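PDB 2HX1: predicted sugar phosphatases of the HAD superfamily from Cytophaga hutchinsonii, which probably hydrolyses phosphate esters of sugars in a magnesium-dependent manner, as other phosphatases of the HAD superfamily do. Local coordinates for residues Cys16-Ala21 with Arg226-Val231; Asp48-Thr53 with Asp215-Lys220; Leu247-Val252 with Val272-Cys277. All coordinates share one frame; numbering follows the deposited sequence.

Interaction 1 of 3, residues Cys16-Ala21 with Arg226-Val231; sequences CIFFDA and REILMV. With MG (magnesium ion), chain E.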
# COMPACT_ATOMS: atom_id res chain seq x y z
N CYS A 16 6.80 12.53 35.62
CA CYS A 16 7.78 12.86 34.57
C CYS A 16 7.09 13.21 33.28
O CYS A 16 6.02 12.66 32.98
CB CYS A 16 8.73 11.69 34.34
SG CYS A 16 10.18 12.11 33.36
N ILE A 17 7.67 14.16 32.54
CA ILE A 17 7.19 14.51 31.21
C ILE A 17 8.17 13.93 30.18
O ILE A 17 9.39 14.01 30.36
CB ILE A 17 7.07 16.07 31.02
CG1 ILE A 17 6.43 16.73 32.25
CG2 ILE A 17 6.24 16.44 29.79
CD1 ILE A 17 4.99 16.29 32.49
N PHE A 18 7.63 13.31 29.14
CA PHE A 18 8.39 13.01 27.92
C PHE A 18 7.97 13.99 26.82
O PHE A 18 6.80 14.07 26.49
CB PHE A 18 8.18 11.57 27.40
CG PHE A 18 8.57 10.46 28.37
CD1 PHE A 18 9.29 10.71 29.52
CD2 PHE A 18 8.26 9.15 28.07
CE1 PHE A 18 9.65 9.67 30.37
CE2 PHE A 18 8.60 8.12 28.95
CZ PHE A 18 9.31 8.39 30.07
N PHE A 19 8.94 14.74 26.30
CA PHE A 19 8.70 15.72 25.25
C PHE A 19 9.25 15.20 23.92
O PHE A 19 10.40 14.85 23.85
CB PHE A 19 9.43 17.03 25.57
CG PHE A 19 8.80 17.87 26.67
CD1 PHE A 19 7.66 18.61 26.45
CD2 PHE A 19 9.39 17.94 27.91
CE1 PHE A 19 7.11 19.38 27.43
CE2 PHE A 19 8.83 18.71 28.90
CZ PHE A 19 7.73 19.45 28.66
N ASP A 20 8.41 15.13 22.88
CA ASP A 20 8.89 15.16 21.50
C ASP A 20 9.52 16.55 21.28
O ASP A 20 9.13 17.50 21.97
CB ASP A 20 7.73 14.91 20.53
CG ASP A 20 8.12 15.06 19.08
OD1 ASP A 20 9.19 14.56 18.68
OD2 ASP A 20 7.36 15.70 18.32
N ALA A 21 10.48 16.67 20.36
CA ALA A 21 11.18 17.96 20.16
C ALA A 21 10.50 18.73 19.03
O ALA A 21 9.84 19.72 19.29
CB ALA A 21 12.66 17.79 19.91
N ARG A 226 1.17 5.53 33.84
CA ARG A 226 0.15 6.57 33.72
C ARG A 226 0.52 7.87 34.45
O ARG A 226 -0.17 8.86 34.31
CB ARG A 226 -1.18 6.05 34.26
CG ARG A 226 -1.21 5.88 35.80
CD ARG A 226 -2.45 5.10 36.28
NE ARG A 226 -3.71 5.61 35.73
CZ ARG A 226 -4.53 4.89 34.97
NH1 ARG A 226 -5.66 5.42 34.50
N GLU A 227 1.58 7.84 35.26
CA GLU A 227 2.11 9.04 35.93
C GLU A 227 3.21 9.71 35.10
O GLU A 227 3.90 10.59 35.56
CB GLU A 227 2.64 8.70 37.33
CG GLU A 227 1.56 8.23 38.30
CD GLU A 227 2.13 7.78 39.65
OE1 GLU A 227 3.24 7.22 39.72
OE2 GLU A 227 1.45 7.98 40.67
N ILE A 228 3.38 9.24 33.87
CA ILE A 228 4.25 9.87 32.90
C ILE A 228 3.37 10.46 31.78
O ILE A 228 2.44 9.81 31.31
CB ILE A 228 5.23 8.86 32.33
CG1 ILE A 228 6.16 8.33 33.45
CG2 ILE A 228 6.02 9.49 31.21
CD1 ILE A 228 7.07 7.14 33.01
N LEU A 229 3.68 11.69 31.36
CA LEU A 229 2.96 12.34 30.22
C LEU A 229 3.86 12.45 28.97
O LEU A 229 4.92 13.07 29.01
CB LEU A 229 2.46 13.72 30.66
CG LEU A 229 1.60 14.47 29.66
CD1 LEU A 229 0.34 13.69 29.34
CD2 LEU A 229 1.30 15.90 30.13
N MSE A 230 3.44 11.80 27.88
CA MSE A 230 4.12 11.94 26.58
C MSE A 230 3.48 13.09 25.85
O MSE A 230 2.28 13.07 25.59
CB MSE A 230 4.02 10.67 25.72
CG MSE A 230 4.49 10.88 24.25
SE MSE A 230 6.43 10.98 24.15
CE MSE A 230 6.87 12.29 22.79
N VAL A 231 4.28 14.08 25.47
CA VAL A 231 3.80 15.30 24.80
C VAL A 231 4.27 15.33 23.36
O VAL A 231 5.48 15.32 23.08
CB VAL A 231 4.29 16.57 25.59
CG1 VAL A 231 3.84 17.85 24.92
CG2 VAL A 231 3.81 16.49 27.07
MG MG E . 7.09 16.20 16.44
O HOH W 1 8.99 15.49 16.14
O HOH W 2 6.34 14.19 16.29
O HOH W 3 6.92 16.71 14.52

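Interaction 2 of 3, residues Asp48-Thr53 with Asp215-Lys220; sequences DYYIVT and DMLRQK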
# COMPACT_ATOMS: atom_id res chain seq x y z
N ASP A 48 10.72 16.02 36.88
CA ASP A 48 11.60 15.40 35.90
C ASP A 48 11.02 15.49 34.50
O ASP A 48 9.80 15.59 34.30
CB ASP A 48 11.85 13.93 36.28
CG ASP A 48 12.67 13.81 37.56
OD1 ASP A 48 13.82 14.28 37.54
OD2 ASP A 48 12.14 13.30 38.58
N TYR A 49 11.92 15.45 33.51
CA TYR A 49 11.50 15.37 32.14
C TYR A 49 12.62 14.71 31.33
O TYR A 49 13.77 14.68 31.76
CB TYR A 49 11.16 16.77 31.60
CG TYR A 49 12.41 17.54 31.33
CD1 TYR A 49 13.13 17.35 30.15
CD2 TYR A 49 12.94 18.41 32.29
CE1 TYR A 49 14.31 17.99 29.92
CE2 TYR A 49 14.15 19.10 32.06
CZ TYR A 49 14.83 18.87 30.86
OH TYR A 49 16.02 19.50 30.57
N TYR A 50 12.25 14.17 30.17
CA TYR A 50 13.18 13.74 29.13
C TYR A 50 12.67 14.25 27.82
O TYR A 50 11.46 14.52 27.67
CB TYR A 50 13.28 12.23 29.01
CG TYR A 50 13.93 11.55 30.17
CD1 TYR A 50 15.31 11.44 30.26
CD2 TYR A 50 13.15 10.99 31.18
CE1 TYR A 50 15.91 10.80 31.36
CE2 TYR A 50 13.72 10.37 32.25
CZ TYR A 50 15.10 10.27 32.35
OH TYR A 50 15.63 9.63 33.42
N ILE A 51 13.59 14.37 26.86
CA ILE A 51 13.24 14.56 25.47
C ILE A 51 13.41 13.20 24.80
O ILE A 51 14.45 12.58 24.96
CB ILE A 51 14.16 15.64 24.81
CG1 ILE A 51 13.85 17.02 25.43
CG2 ILE A 51 14.00 15.61 23.31
CD1 ILE A 51 14.80 18.10 25.09
N VAL A 52 12.37 12.74 24.11
CA VAL A 52 12.34 11.43 23.47
C VAL A 52 12.09 11.76 21.99
O VAL A 52 11.01 12.25 21.61
CB VAL A 52 11.23 10.55 24.04
CG1 VAL A 52 11.19 9.24 23.32
CG2 VAL A 52 11.43 10.38 25.54
N THR A 53 13.11 11.52 21.17
CA THR A 53 13.15 12.00 19.83
C THR A 53 13.62 10.90 18.88
O THR A 53 14.49 10.08 19.24
CB THR A 53 14.12 13.19 19.74
OG1 THR A 53 14.16 13.69 18.39
CG2 THR A 53 15.52 12.80 20.18
N ASP A 215 12.56 2.79 33.22
CA ASP A 215 13.43 2.02 34.11
C ASP A 215 14.34 2.95 34.94
O ASP A 215 14.57 2.69 36.11
CB ASP A 215 14.30 1.05 33.28
CG ASP A 215 15.11 0.13 34.15
OD1 ASP A 215 14.50 -0.58 34.98
OD2 ASP A 215 16.35 0.14 34.00
N MSE A 216 14.87 4.02 34.34
CA MSE A 216 15.68 4.96 35.10
C MSE A 216 14.87 5.64 36.19
O MSE A 216 15.33 5.82 37.30
CB MSE A 216 16.32 6.00 34.18
CG MSE A 216 17.42 5.37 33.34
SE MSE A 216 18.49 6.67 32.43
CE MSE A 216 19.61 7.36 34.04
N LEU A 217 13.64 6.03 35.88
CA LEU A 217 12.80 6.69 36.88
C LEU A 217 12.49 5.73 38.02
O LEU A 217 12.56 6.08 39.20
CB LEU A 217 11.52 7.25 36.24
CG LEU A 217 11.71 8.47 35.29
CD1 LEU A 217 10.56 8.61 34.30
CD2 LEU A 217 11.95 9.75 36.05
N ARG A 218 12.19 4.49 37.68
CA ARG A 218 11.90 3.50 38.68
C ARG A 218 13.04 3.26 39.65
O ARG A 218 12.78 2.86 40.80
CB ARG A 218 11.47 2.17 38.03
CG ARG A 218 10.01 2.18 37.60
CD ARG A 218 9.57 0.81 37.06
NE ARG A 218 9.34 -0.18 38.11
CZ ARG A 218 8.25 -0.27 38.90
NH1 ARG A 218 7.25 0.60 38.79
NH2 ARG A 218 8.17 -1.23 39.82
N GLN A 219 14.29 3.52 39.22
CA GLN A 219 15.45 3.36 40.12
C GLN A 219 15.54 4.44 41.21
O GLN A 219 16.39 4.34 42.12
CB GLN A 219 16.78 3.34 39.33
CG GLN A 219 16.96 2.11 38.45
CD GLN A 219 18.21 2.21 37.56
OE1 GLN A 219 18.20 1.79 36.40
NE2 GLN A 219 19.30 2.77 38.11
N LYS A 220 14.74 5.49 41.11
CA LYS A 220 14.82 6.56 42.09
C LYS A 220 13.47 7.00 42.67
O LYS A 220 13.41 7.83 43.56
CB LYS A 220 15.57 7.78 41.53
CG LYS A 220 14.95 8.39 40.31
CD LYS A 220 15.69 9.68 39.93
CE LYS A 220 15.21 10.22 38.56
NZ LYS A 220 15.67 11.63 38.29
O HOH W 4 14.76 12.86 40.16

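Interaction 3 of 3, residues Leu247-Val252 with Val272-Cys277; sequences LDTALV and VPTHIC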
# COMPACT_ATOMS: atom_id res chain seq x y z
N LEU A 247 1.49 5.11 28.72
CA LEU A 247 1.72 6.49 29.17
C LEU A 247 0.44 7.31 28.96
O LEU A 247 -0.37 6.98 28.11
CB LEU A 247 2.88 7.13 28.41
CG LEU A 247 4.22 6.39 28.40
CD1 LEU A 247 5.25 7.15 27.55
CD2 LEU A 247 4.72 6.20 29.84
N ASP A 248 0.24 8.37 29.74
CA ASP A 248 -0.77 9.36 29.33
C ASP A 248 -0.11 10.12 28.20
O ASP A 248 1.12 10.14 28.08
CB ASP A 248 -1.17 10.31 30.45
CG ASP A 248 -2.26 9.75 31.34
OD1 ASP A 248 -2.67 8.58 31.19
OD2 ASP A 248 -2.72 10.50 32.23
N THR A 249 -0.94 10.72 27.36
CA THR A 249 -0.49 11.47 26.22
C THR A 249 -1.18 12.83 26.08
O THR A 249 -2.39 12.96 26.28
CB THR A 249 -0.68 10.65 24.92
OG1 THR A 249 -2.06 10.29 24.76
CG2 THR A 249 0.20 9.41 24.96
N ALA A 250 -0.42 13.83 25.67
CA ALA A 250 -0.96 15.14 25.37
C ALA A 250 -0.58 15.51 23.96
O ALA A 250 0.61 15.59 23.62
CB ALA A 250 -0.45 16.20 26.37
N LEU A 251 -1.60 15.66 23.11
CA LEU A 251 -1.44 16.21 21.77
C LEU A 251 -1.33 17.73 21.86
O LEU A 251 -2.26 18.41 22.34
CB LEU A 251 -2.65 15.89 20.89
CG LEU A 251 -2.49 16.40 19.45
CD1 LEU A 251 -1.38 15.62 18.68
CD2 LEU A 251 -3.79 16.36 18.68
N VAL A 252 -0.22 18.26 21.36
CA VAL A 252 -0.13 19.71 21.13
C VAL A 252 -0.43 20.08 19.69
O VAL A 252 -0.31 19.25 18.78
CB VAL A 252 1.21 20.31 21.55
CG1 VAL A 252 1.29 20.29 23.05
CG2 VAL A 252 2.38 19.59 20.88
N VAL A 272 -6.50 8.26 20.09
CA VAL A 272 -7.06 9.23 21.02
C VAL A 272 -6.04 9.67 22.07
O VAL A 272 -5.51 8.85 22.82
CB VAL A 272 -8.34 8.65 21.67
CG1 VAL A 272 -9.06 9.70 22.51
CG2 VAL A 272 -9.25 8.14 20.58
N PRO A 273 -5.77 10.99 22.14
CA PRO A 273 -4.89 11.45 23.21
C PRO A 273 -5.64 11.62 24.54
O PRO A 273 -6.83 11.95 24.54
CB PRO A 273 -4.38 12.80 22.68
CG PRO A 273 -5.32 13.22 21.63
CD PRO A 273 -6.25 12.09 21.30
N THR A 274 -4.94 11.40 25.66
CA THR A 274 -5.51 11.67 26.98
C THR A 274 -5.97 13.14 27.03
O THR A 274 -7.07 13.43 27.48
CB THR A 274 -4.52 11.38 28.14
OG1 THR A 274 -3.72 10.21 27.85
CG2 THR A 274 -5.29 11.20 29.49
N HIS A 275 -5.13 14.05 26.50
CA HIS A 275 -5.41 15.48 26.57
C HIS A 275 -5.01 16.17 25.27
O HIS A 275 -4.16 15.66 24.53
CB HIS A 275 -4.59 16.12 27.68
CG HIS A 275 -4.78 15.51 29.03
ND1 HIS A 275 -5.97 15.61 29.72
CD2 HIS A 275 -3.94 14.80 29.81
CE1 HIS A 275 -5.84 14.97 30.88
NE2 HIS A 275 -4.62 14.47 30.95
N ILE A 276 -5.63 17.32 25.01
CA ILE A 276 -5.27 18.15 23.88
C ILE A 276 -4.94 19.51 24.44
O ILE A 276 -5.66 20.00 25.31
CB ILE A 276 -6.37 18.22 22.80
CG1 ILE A 276 -6.74 16.80 22.35
CG2 ILE A 276 -5.87 19.10 21.59
CD1 ILE A 276 -7.95 16.68 21.43
N CYS A 277 -3.81 20.07 24.01
CA CYS A 277 -3.35 21.39 24.46
C CYS A 277 -2.93 22.19 23.25
O CYS A 277 -2.50 21.64 22.25
CB CYS A 277 -2.12 21.27 25.37
SG CYS A 277 -2.26 20.19 26.79

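Interaction 1 of 3, residues Cys16-Ala21 with Arg226-Val231
Two central, neighbouring strands of the Rossmann-like HAD core, 16-19 and 228-231, run parallel here, their directions differing by 18°. The register pairs Cys-16 with Ile-228, Ile-17 with Leu-229, Phe-18 with selenomethionine Met-230 and Phe-19 with Val-231. The grip is firmest at Phe-18, which uses both backbone polar atoms on this neighbour: its N donates to Leu-229 O at 2.7 Å, and its O receives Val-231 N, also at 2.7 Å, nearly along the C=O axis. On the face bearing Cys-16 and Phe-18, helix 208-218 covers the sheet, and packing is close. Ile-228 CG2 stands over the centre of the Phe-18 ring, 3.5 Å from the centroid and 7° off the normal, a CH-pi contact. Met-230, bent at its second and third torsions, lays SE 3.7 Å from Phe-18 CB and carries CE to 3.2 Å from Asp-20 N, whose hydrogen is already given to Val-231 O. On the other face, Ile-17 CG2 touches Val-231 CG2 and also lies over one face of the Phe-19 ring, offset toward its rim. The pairing loosens at the N-terminal end. There Cys-16 N reaches Glu-227 O in a weak bond of 3.5 Å, and the Glu-227 side chain, partly exposed, turns from the strand pair to Lys-15 and Ser-224. At the C-terminal end the first strand delivers Asp-20 to the magnesium site, in the position of HAD motif I, with CG anti to its backbone N (chi1 174°). Phe-22, Asp-233 and three waters complete the metal shell, and Lys-204 forms a salt bridge to OD1. The two carboxylate oxygens divide the work: Asp-20 OD2 binds the ion at 2.0 Å, whereas OD1 accepts a hydrogen bond from a water on the same ion.

Interaction 2 of 3, residues Asp48-Thr53 with Asp215-Lys220
Helix 208-218 packs across one face of the parallel sheet of the HAD core, and its C-terminal part meets strand 48-53 here through a few side chains. The closest pair of CA atoms, those of Asp-48 and Leu-217, is 8.8 Å apart, so side chains must bridge the layers. Tyr-50 spans the gap. Its CB leaves the strand toward the helix, and CG sits anti to the carbonyl carbon (chi1 -68°), with the ring nearly perpendicular to the plane of CA, CB and CG (chi2 -84°). Farther out, CE2 meets Leu-217 CG at 4.1 Å, an approach at the ring edge and near its plane; Leu-217 CD1 is scarcely farther. At the tip, OH lies 3.8 Å from CB of selenomethionine Met-216, whose side chain crosses the tyrosine at about a right angle. Cys-16 and Phe-18 of strand 16-19, together with Ala-213 and Ile-81, pack around the same tyrosine. Leu-217 also sends its other branch, CD2, to 4.2 Å from Asp-48 CB. Beyond this apolar centre the contact becomes polar and more exposed. Lys-220 starts from the crowded rotamer, CG between backbone N and carbonyl carbon (chi1 61°), and then runs extended, meeting Asp-48 tip to tip. Their salt bridge is long: NZ gives only a weak hydrogen bond to Asp-48 OD1 at 3.3 Å. A water strengthens the link, donating to Asp-48 OD2 at 3.1 Å and accepting from Lys-220 NZ at a notably short 2.4 Å.

Interaction 3 of 3, residues Leu247-Val252 with Val272-Cys277
Thr-249 and Thr-274 exchange two hydrogen bonds, each hydroxyl oxygen accepting from the other residue's backbone. Thr-249 N points almost straight at Thr-274 OG1, 2.9 Å away with 171° at the hydrogen, and Thr-274 N reaches Thr-249 OG1 at 3.2 Å. The second bond depends on Thr-249 holding OG1 between its backbone N and carbonyl carbon (chi1 58°); Asn-243 is a further partner of this oxygen. Parallel strand pairing follows: His-275 N to Thr-249 O, Leu-251 N to His-275 O at 2.9 Å, and Cys-277 N to Leu-251 O at 2.8 Å, the straightest of the three at 170°. Thr-274 CG2 lies over one face of the His-275 imidazole near its rim, 3.6 Å above the plane. Both ring nitrogens are satisfied, ND1 by Glu-5 and NE2 by Tyr-14 OH, which also bonds Asp-248 OD2; the two acids nearby may favour a protonated ring. Packing is lighter on either face. Leu-251 CB rests on Pro-273 CG at 3.8 Å beside Ile-239, while on the face of Ala-250 and His-275 the Cys-277 SG stands 4.4 Å from Ala-250 CB. Lys-94 of a second subunit packs on Thr-274 and bonds Leu-247 O. Strand 248-252, helix 262-269 and strand 275-277 thus form a beta-alpha-beta unit, whose last strand is the outermost of the Rossmann-like HAD sheet within this chain.

How the interactions relate
From the N terminus the chain lays down strand 16-19, then strand 48-53 beside it, and later builds the second, five-stranded sheet before returning through helix 208-218. That return closes interaction 2, and strand 228-232, a few residues later, closes interaction 1, so the smaller loop sits wholly within the larger and both enclose the second sheet. Interaction 3 follows in series with a short loop of its own. Backbone bonding joins Ile-17 and Phe-19 to Tyr-50, and Met-230 to Asp-248 and Ala-250. Interaction 1 therefore lies between the others, whose centres are 18 Å apart and which do not touch.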